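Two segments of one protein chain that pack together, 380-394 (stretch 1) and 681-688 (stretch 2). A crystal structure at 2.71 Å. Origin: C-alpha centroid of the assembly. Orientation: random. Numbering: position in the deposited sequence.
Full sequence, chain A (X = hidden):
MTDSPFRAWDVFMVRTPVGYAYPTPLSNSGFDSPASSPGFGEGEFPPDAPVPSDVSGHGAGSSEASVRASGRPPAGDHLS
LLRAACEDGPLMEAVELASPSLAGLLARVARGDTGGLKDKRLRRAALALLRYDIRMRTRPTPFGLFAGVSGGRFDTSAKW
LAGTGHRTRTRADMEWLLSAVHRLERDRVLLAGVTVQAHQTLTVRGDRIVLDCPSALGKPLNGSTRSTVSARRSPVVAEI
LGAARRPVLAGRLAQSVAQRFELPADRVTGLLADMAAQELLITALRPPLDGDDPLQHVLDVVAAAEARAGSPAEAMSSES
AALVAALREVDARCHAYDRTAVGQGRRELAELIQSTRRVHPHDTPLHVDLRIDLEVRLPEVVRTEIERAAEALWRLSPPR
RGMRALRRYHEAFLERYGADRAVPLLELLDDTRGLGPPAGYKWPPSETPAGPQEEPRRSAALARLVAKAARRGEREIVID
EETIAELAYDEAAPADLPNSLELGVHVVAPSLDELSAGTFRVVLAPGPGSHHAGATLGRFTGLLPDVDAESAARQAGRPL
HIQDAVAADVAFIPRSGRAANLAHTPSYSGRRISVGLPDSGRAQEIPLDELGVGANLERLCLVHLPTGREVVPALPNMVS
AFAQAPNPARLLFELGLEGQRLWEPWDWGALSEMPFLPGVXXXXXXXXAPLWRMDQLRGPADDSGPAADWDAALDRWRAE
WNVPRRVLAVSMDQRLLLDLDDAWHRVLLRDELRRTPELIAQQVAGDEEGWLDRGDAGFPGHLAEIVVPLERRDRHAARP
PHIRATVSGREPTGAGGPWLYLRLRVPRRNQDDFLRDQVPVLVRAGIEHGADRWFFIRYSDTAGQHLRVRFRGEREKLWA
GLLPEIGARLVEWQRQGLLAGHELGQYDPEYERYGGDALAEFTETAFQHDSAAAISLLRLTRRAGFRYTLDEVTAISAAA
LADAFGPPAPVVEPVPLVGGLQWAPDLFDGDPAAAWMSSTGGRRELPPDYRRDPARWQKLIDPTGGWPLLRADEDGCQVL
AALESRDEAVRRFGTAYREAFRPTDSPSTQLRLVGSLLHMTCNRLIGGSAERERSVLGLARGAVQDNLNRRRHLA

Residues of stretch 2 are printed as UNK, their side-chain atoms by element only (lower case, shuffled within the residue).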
# COMPACT_ATOMS: atom_id res chain seq x y z
N GLU A 380 -22.09 -30.48 32.00
CA GLU A 380 -22.51 -30.11 30.67
C GLU A 380 -22.86 -28.63 30.49
O GLU A 380 -22.82 -28.11 29.38
CB GLU A 380 -23.70 -30.99 30.26
CG GLU A 380 -23.38 -32.45 30.11
CD GLU A 380 -22.41 -32.71 28.96
OE1 GLU A 380 -22.48 -31.95 27.96
OE2 GLU A 380 -21.58 -33.65 29.08
N VAL A 381 -23.19 -27.93 31.56
CA VAL A 381 -23.60 -26.54 31.40
C VAL A 381 -22.42 -25.71 30.91
O VAL A 381 -22.58 -24.77 30.14
CB VAL A 381 -24.22 -25.94 32.71
CG1 VAL A 381 -23.17 -25.85 33.83
CG2 VAL A 381 -24.87 -24.58 32.46
N VAL A 382 -21.22 -26.10 31.33
CA VAL A 382 -20.00 -25.43 30.91
C VAL A 382 -19.68 -25.72 29.44
O VAL A 382 -19.41 -24.81 28.67
CB VAL A 382 -18.82 -25.79 31.80
CG1 VAL A 382 -17.51 -25.29 31.17
CG2 VAL A 382 -19.02 -25.20 33.18
N ARG A 383 -19.71 -27.00 29.06
CA ARG A 383 -19.54 -27.39 27.66
C ARG A 383 -20.45 -26.57 26.73
O ARG A 383 -20.05 -26.21 25.63
CB ARG A 383 -19.85 -28.87 27.48
CG ARG A 383 -19.61 -29.40 26.08
CD ARG A 383 -20.51 -30.59 25.80
NE ARG A 383 -19.83 -31.66 25.09
CZ ARG A 383 -19.68 -32.90 25.55
NH1 ARG A 383 -20.15 -33.24 26.75
NH2 ARG A 383 -19.06 -33.81 24.81
N THR A 384 -21.65 -26.26 27.18
CA THR A 384 -22.57 -25.47 26.38
C THR A 384 -22.18 -23.99 26.32
O THR A 384 -22.44 -23.31 25.32
CB THR A 384 -24.02 -25.67 26.86
OG1 THR A 384 -24.43 -26.97 26.43
CG2 THR A 384 -24.98 -24.63 26.27
N GLU A 385 -21.57 -23.49 27.39
CA GLU A 385 -21.13 -22.09 27.43
C GLU A 385 -20.05 -21.93 26.38
O GLU A 385 -20.17 -21.10 25.47
CB GLU A 385 -20.61 -21.71 28.82
CG GLU A 385 -20.34 -20.21 29.05
CD GLU A 385 -21.56 -19.28 28.80
OE1 GLU A 385 -22.62 -19.45 29.44
OE2 GLU A 385 -21.43 -18.35 27.98
N ILE A 386 -19.03 -22.77 26.48
CA ILE A 386 -17.94 -22.74 25.55
C ILE A 386 -18.40 -22.92 24.12
O ILE A 386 -17.95 -22.19 23.24
CB ILE A 386 -16.92 -23.81 25.91
CG1 ILE A 386 -16.40 -23.55 27.33
CG2 ILE A 386 -15.79 -23.86 24.88
CD1 ILE A 386 -15.45 -24.57 27.81
N GLU A 387 -19.33 -23.81 23.86
CA GLU A 387 -19.83 -23.95 22.50
C GLU A 387 -20.52 -22.69 21.99
O GLU A 387 -20.44 -22.38 20.80
CB GLU A 387 -20.78 -25.13 22.38
CG GLU A 387 -20.09 -26.44 22.65
CD GLU A 387 -21.03 -27.61 22.62
OE1 GLU A 387 -22.25 -27.39 22.48
OE2 GLU A 387 -20.56 -28.76 22.79
N ARG A 388 -21.21 -21.97 22.88
CA ARG A 388 -21.94 -20.77 22.47
C ARG A 388 -20.94 -19.62 22.25
O ARG A 388 -21.16 -18.73 21.43
CB ARG A 388 -22.98 -20.39 23.53
CG ARG A 388 -24.30 -21.19 23.45
CD ARG A 388 -25.46 -20.54 24.25
NE ARG A 388 -26.22 -19.58 23.44
CZ ARG A 388 -27.50 -19.24 23.64
NH1 ARG A 388 -28.19 -19.78 24.64
NH2 ARG A 388 -28.09 -18.37 22.84
N ALA A 389 -19.83 -19.67 22.98
CA ALA A 389 -18.81 -18.65 22.89
C ALA A 389 -18.08 -18.75 21.55
O ALA A 389 -17.99 -17.77 20.81
CB ALA A 389 -17.85 -18.79 24.04
N ALA A 390 -17.55 -19.95 21.28
CA ALA A 390 -16.99 -20.29 19.99
C ALA A 390 -17.88 -19.77 18.86
O ALA A 390 -17.39 -19.12 17.93
CB ALA A 390 -16.79 -21.79 19.88
N GLU A 391 -19.19 -19.99 18.96
CA GLU A 391 -20.08 -19.46 17.93
C GLU A 391 -19.99 -17.93 17.81
O GLU A 391 -19.93 -17.38 16.70
CB GLU A 391 -21.54 -19.91 18.17
CG GLU A 391 -22.52 -19.44 17.09
CD GLU A 391 -23.99 -19.59 17.49
OE1 GLU A 391 -24.28 -19.82 18.69
OE2 GLU A 391 -24.87 -19.51 16.59
N ALA A 392 -19.92 -17.26 18.95
CA ALA A 392 -19.91 -15.81 18.97
C ALA A 392 -18.68 -15.28 18.23
O ALA A 392 -18.79 -14.39 17.37
CB ALA A 392 -19.92 -15.32 20.40
N LEU A 393 -17.52 -15.81 18.61
CA LEU A 393 -16.25 -15.50 17.95
C LEU A 393 -16.31 -15.79 16.47
O LEU A 393 -15.72 -15.08 15.67
CB LEU A 393 -15.11 -16.29 18.56
CG LEU A 393 -14.69 -15.79 19.94
CD1 LEU A 393 -13.42 -16.51 20.37
CD2 LEU A 393 -14.50 -14.27 19.98
N TRP A 394 -17.00 -16.85 16.08
CA TRP A 394 -17.08 -17.14 14.67
C TRP A 394 -17.93 -16.11 13.96
O TRP A 394 -17.55 -15.62 12.91
CB TRP A 394 -17.61 -18.56 14.41
CG TRP A 394 -17.65 -18.92 12.95
CD1 TRP A 394 -16.59 -19.23 12.16
CD2 TRP A 394 -18.82 -19.04 12.13
NE1 TRP A 394 -17.03 -19.51 10.88
CE2 TRP A 394 -18.39 -19.41 10.85
CE3 TRP A 394 -20.18 -18.87 12.36
CZ2 TRP A 394 -19.27 -19.61 9.80
CZ3 TRP A 394 -21.06 -19.07 11.32
CH2 TRP A 394 -20.60 -19.43 10.06
N UNK A 681 -18.10 -9.46 28.20
CA UNK A 681 -18.82 -10.66 28.59
C UNK A 681 -20.04 -11.01 27.73
O UNK A 681 -20.88 -10.16 27.44
n UNK A 681 -22.11 -10.20 33.87
n UNK A 681 -22.14 -12.27 32.90
c UNK A 681 -19.44 -12.00 32.13
c UNK A 681 -19.68 -11.94 30.64
c UNK A 681 -21.49 -11.16 33.21
n UNK A 681 -20.22 -11.00 32.85
c UNK A 681 -19.18 -10.62 30.07
N UNK A 682 -20.09 -12.27 27.32
CA UNK A 682 -21.20 -12.83 26.58
C UNK A 682 -21.73 -14.03 27.34
O UNK A 682 -21.04 -15.04 27.47
c UNK A 682 -21.74 -13.83 24.28
c UNK A 682 -22.78 -13.05 23.79
c UNK A 682 -22.57 -15.68 22.99
c UNK A 682 -21.64 -15.14 23.85
c UNK A 682 -23.60 -14.90 22.53
c UNK A 682 -20.71 -13.24 25.19
o UNK A 682 -24.51 -15.45 21.67
c UNK A 682 -23.72 -13.59 22.93
N UNK A 683 -22.94 -13.92 27.88
CA UNK A 683 -23.42 -14.86 28.88
C UNK A 683 -22.46 -14.98 30.04
O UNK A 683 -22.25 -14.02 30.78
N UNK A 684 -21.86 -16.16 30.18
CA UNK A 684 -20.95 -16.48 31.28
C UNK A 684 -19.49 -16.39 30.81
O UNK A 684 -18.56 -16.67 31.59
c UNK A 684 -23.08 -19.19 33.13
n UNK A 684 -26.67 -20.01 32.97
n UNK A 684 -24.85 -21.17 32.18
c UNK A 684 -21.26 -17.87 31.83
n UNK A 684 -24.54 -19.18 33.27
c UNK A 684 -25.35 -20.12 32.81
c UNK A 684 -22.68 -17.92 32.40
N UNK A 685 -19.31 -16.07 29.53
CA UNK A 685 -17.98 -16.02 28.90
C UNK A 685 -17.35 -14.63 28.72
O UNK A 685 -17.93 -13.72 28.14
o UNK A 685 -18.53 -18.00 27.57
c UNK A 685 -18.00 -16.67 27.50
c UNK A 685 -16.61 -16.74 26.94
N UNK A 686 -16.12 -14.51 29.21
CA UNK A 686 -15.25 -13.37 28.92
C UNK A 686 -14.45 -13.58 27.62
O UNK A 686 -13.41 -14.25 27.61
c UNK A 686 -14.42 -11.81 30.84
c UNK A 686 -13.28 -11.69 31.87
c UNK A 686 -15.78 -11.72 31.50
c UNK A 686 -14.29 -13.14 30.09
N UNK A 687 -14.97 -13.04 26.52
CA UNK A 687 -14.29 -13.12 25.22
C UNK A 687 -12.92 -12.43 25.26
O UNK A 687 -11.99 -12.83 24.58
c UNK A 687 -16.40 -14.53 23.55
c UNK A 687 -16.54 -13.07 23.95
c UNK A 687 -15.16 -12.46 24.14
c UNK A 687 -17.36 -12.30 22.91
N UNK A 688 -12.80 -11.39 26.09
CA UNK A 688 -11.55 -10.68 26.29
C UNK A 688 -11.52 -10.23 27.73
O UNK A 688 -12.53 -9.78 28.25
c UNK A 688 -11.45 -9.49 25.35

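Position 681 has seven side-chain atoms. Three carbons lead to a nitrogen, and then to a carbon carrying two more nitrogens. That is a guanidinium, so the residue is arginine, R681. It lies in a strand and touches nothing on stretch 1. Its NH1 makes a weak hydrogen bond of 2.8 Å to the backbone O of position 683.

Position 682 has one carbon, then a ring of six carbons bearing one oxygen. A ring carbon lies 3.7 Å from A392 CB, and the backbone O of R388 sits at the ring edge, near its plane. A phenol ring means tyrosine, Y682. The ring atom nearest to both R388 O and A392 CB is CE2, at 3.7 Å in each case. CA to CB points toward the helix, with chi1 in the t rotamer.

Position 683 has no side-chain atoms. Phi is 54°, a value that by itself favours glycine. An ideal CB would point toward the helix and lie 3.1 Å from E385 OE2, which is tight. The residue is glycine, G683.

Position 684 again has three carbons, a nitrogen, and a carbon with two nitrogens. Its CB is 3.2 Å from E385 OE1, and a terminal nitrogen comes within 3.4 Å of V381 CG2. This is arginine, R684. From E385 OE1 to R684 NH1 is 3.9 Å, a long salt bridge. The oxygen lies well out of the guanidinium plane, so the charges attract but no N-H points at it.

Position 685 has three side-chain atoms: one carbon carrying an oxygen and a carbon. The oxygen is 2.9 Å from E385 OE2 and 3.7 Å from A389 CB. A branch with one hydroxyl and one methyl is threonine, T685. Its OG1 donates a hydrogen bond to E385 OE2.

Position 686 has four carbons, forked at the second. It is leucine, L686. Its side chain is out of reach of stretch 1, although the residue is buried.

Position 687 has the same four-carbon fork, but here one end meets L393. It is leucine, L687. The closest pair is L687 CD2 and L393 CD2, 4.1 Å apart. The chain turns a corner at this residue.

Position 688 has a single side-chain carbon. It is alanine, A688, and it makes no contact with the helix.

The contact centres on E385, a buried acid on the helix. Residues Y682 to T685 form a type II' turn, closed by backbone hydrogen bonds from Y682 N to T685 O and from T685 N to Y682 O. E385 OE2 accepts from R684 N at 3.1 Å as well as from T685 OG1, so one carboxylate oxygen binds both backbone and side chain of the turn. Further along the helix, the packing is apolar: A392 meets the tyrosine, and L393 meets L687. Together the two stretches bury 489 Å².

Stretch 2 681-688: RYGRTLLA
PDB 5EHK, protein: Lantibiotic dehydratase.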